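Local coordinates for arfgap-like finger domain containing protein (Cryptosporidium parvum Iowa II, PDB 2OWA) that probably activates GTP hydrolysis by Arf-family small GTPases through a zinc-finger ArfGAP domain, the part of the longer protein covered by this chain, at residues Ser53-Ile58 / Val90-Gly95. Numbering follows the deposited sequence.
Sequences SFAVFI and VRMDIG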
loop_
_atom_site.group_PDB
_atom_site.type_symbol
_atom_site.label_atom_id
_atom_site.label_comp_id
_atom_site.label_asym_id
_atom_site.label_seq_id
_atom_site.Cartn_x
_atom_site.Cartn_y
_atom_site.Cartn_z
ATOM N N SER A 53 1.913 -0.526 4.881
ATOM C CA SER A 53 3.137 -1.328 5.149
ATOM C C SER A 53 3.962 -1.612 3.902
ATOM O O SER A 53 5.170 -1.419 3.885
ATOM C CB SER A 53 2.756 -2.678 5.804
ATOM O OG SER A 53 1.792 -2.487 6.844
ATOM N N PHE A 54 3.287 -2.082 2.858
ATOM C CA PHE A 54 3.938 -2.432 1.592
ATOM C C PHE A 54 3.711 -1.373 0.525
ATOM O O PHE A 54 4.150 -1.522 -0.602
ATOM C CB PHE A 54 3.434 -3.815 1.161
ATOM C CG PHE A 54 3.457 -4.799 2.284
ATOM C CD1 PHE A 54 4.683 -5.266 2.794
ATOM C CD2 PHE A 54 2.270 -5.235 2.867
ATOM C CE1 PHE A 54 4.716 -6.165 3.867
ATOM C CE2 PHE A 54 2.294 -6.122 3.920
ATOM C CZ PHE A 54 3.499 -6.595 4.415
ATOM N N ALA A 55 3.029 -0.287 0.905
ATOM C CA ALA A 55 2.571 0.722 -0.054
ATOM C C ALA A 55 1.938 0.077 -1.284
ATOM O O ALA A 55 2.298 0.382 -2.412
ATOM C CB ALA A 55 3.724 1.658 -0.457
ATOM N N VAL A 56 0.991 -0.836 -1.072
ATOM C CA VAL A 56 0.259 -1.421 -2.186
ATOM C C VAL A 56 -1.221 -0.995 -2.124
ATOM O O VAL A 56 -1.759 -0.773 -1.044
ATOM C CB VAL A 56 0.389 -2.957 -2.249
ATOM C CG1 VAL A 56 1.888 -3.374 -2.581
ATOM C CG2 VAL A 56 -0.071 -3.575 -0.941
ATOM N N PHE A 57 -1.850 -0.898 -3.291
ATOM C CA PHE A 57 -3.314 -0.712 -3.400
ATOM C C PHE A 57 -4.040 -2.038 -3.597
ATOM O O PHE A 57 -3.606 -2.868 -4.405
ATOM C CB PHE A 57 -3.673 0.205 -4.560
ATOM C CG PHE A 57 -3.204 1.589 -4.375
ATOM C CD1 PHE A 57 -4.007 2.521 -3.742
ATOM C CD2 PHE A 57 -1.925 1.968 -4.823
ATOM C CE1 PHE A 57 -3.544 3.850 -3.550
ATOM C CE2 PHE A 57 -1.463 3.259 -4.646
ATOM C CZ PHE A 57 -2.278 4.213 -4.029
ATOM N N ILE A 58 -5.150 -2.198 -2.881
ATOM C CA ILE A 58 -5.897 -3.475 -2.808
ATOM C C ILE A 58 -7.404 -3.170 -2.838
ATOM O O ILE A 58 -7.783 -2.072 -2.500
ATOM C CB ILE A 58 -5.539 -4.264 -1.515
ATOM C CG1 ILE A 58 -5.738 -3.408 -0.232
ATOM C CG2 ILE A 58 -4.098 -4.892 -1.642
ATOM C CD1 ILE A 58 -5.455 -4.173 1.065
ATOM N N VAL A 90 3.959 10.299 1.010
ATOM C CA VAL A 90 5.285 10.124 0.372
ATOM C C VAL A 90 5.558 8.634 0.202
ATOM O O VAL A 90 6.093 8.200 -0.832
ATOM C CB VAL A 90 6.396 10.741 1.225
ATOM C CG1 VAL A 90 7.812 10.429 0.604
ATOM C CG2 VAL A 90 6.140 12.262 1.426
ATOM N N ARG A 91 5.206 7.858 1.232
ATOM C CA ARG A 91 5.431 6.417 1.245
ATOM C C ARG A 91 4.676 5.735 0.114
ATOM O O ARG A 91 5.250 4.925 -0.598
ATOM C CB ARG A 91 5.060 5.773 2.608
ATOM C CG ARG A 91 5.243 4.246 2.609
ATOM C CD ARG A 91 4.869 3.634 3.941
ATOM N NE ARG A 91 5.334 2.259 4.110
ATOM C CZ ARG A 91 6.490 1.930 4.689
ATOM N NH1 ARG A 91 7.301 2.876 5.152
ATOM N NH2 ARG A 91 6.833 0.658 4.840
ATOM N N MET A 92 3.403 6.089 -0.071
ATOM C CA MET A 92 2.624 5.590 -1.173
ATOM C C MET A 92 3.203 5.993 -2.541
ATOM O O MET A 92 3.117 5.247 -3.503
ATOM C CB MET A 92 1.172 6.073 -1.036
ATOM C CG MET A 92 0.374 5.404 0.100
ATOM S SD MET A 92 0.486 3.616 0.276
ATOM C CE MET A 92 -0.244 3.062 -1.250
ATOM N N ASP A 93 3.810 7.176 -2.581
ATOM C CA ASP A 93 4.343 7.765 -3.790
ATOM C C ASP A 93 5.599 7.008 -4.225
ATOM O O ASP A 93 5.744 6.690 -5.419
ATOM C CB ASP A 93 4.661 9.247 -3.551
ATOM C CG ASP A 93 4.895 10.025 -4.859
ATOM O OD1 ASP A 93 4.861 9.422 -5.963
ATOM O OD2 ASP A 93 5.130 11.264 -4.767
ATOM N N ILE A 94 6.477 6.685 -3.273
ATOM C CA ILE A 94 7.723 5.937 -3.614
ATOM C C ILE A 94 7.521 4.426 -3.748
ATOM O O ILE A 94 8.392 3.723 -4.300
ATOM C CB ILE A 94 8.899 6.240 -2.649
ATOM C CG1 ILE A 94 8.559 5.827 -1.212
ATOM C CG2 ILE A 94 9.300 7.706 -2.709
ATOM C CD1 ILE A 94 9.189 4.571 -0.792
ATOM N N GLY A 95 6.385 3.939 -3.244
ATOM C CA GLY A 95 6.022 2.539 -3.364
ATOM C C GLY A 95 5.170 2.273 -4.600
ATOM O O GLY A 95 5.548 2.586 -5.729
#
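Ala55, with left-handed backbone torsions (phi 45°, psi 51°), drives its methyl into the C-terminal turn of helix 86-94. There CB lies 3.6 Å from Arg91 O and 3.8 Å from CA of Gly95, the residue at which the chain leaves the helix. The close fit brings the Ala55 and Met92 CA atoms to 5.0 Å. Ala55 and Val56 together face Ser51 in a G1 beta bulge, the left-handed residue taking the first position.

Two longer side chains of the helix reach past this methyl. Met92, bent at chi2 and chi3, sets SD 3.6 Å from Ala55 CA and folds CE over one face of the Phe57 ring. This CH-pi contact puts CE 3.9 Å from the ring centroid, displaced toward the CE2 and CZ rim. Arg91 leaves with CG anti to the backbone N (chi1 178°) and stays extended to NE, which brings that nitrogen toward the loop before the strand. NH2 donates an almost straight hydrogen bond to Ser53 O (2.8 Å), which lies in the guanidinium plane. NE binds Leu52 O, NH2 also hydrogen-bonds Lys129 O, and NH1 forms a salt bridge with Asp133; all three guanidinium nitrogens thus have partners, and the buried charge is probably balanced chiefly by the aspartate.

The contact lies near the centre of the ArfGAP domain, joining edge strand 56-58 of the three-stranded antiparallel sheet to the end of helix 86-94. The Phe57 side chain, about 9 Å from the bound zinc held by Cys39, Cys42, Cys59 and Cys62, packs on helix 20-32, while Leu132 of helix 123-135 touches both Ala55 and Arg91.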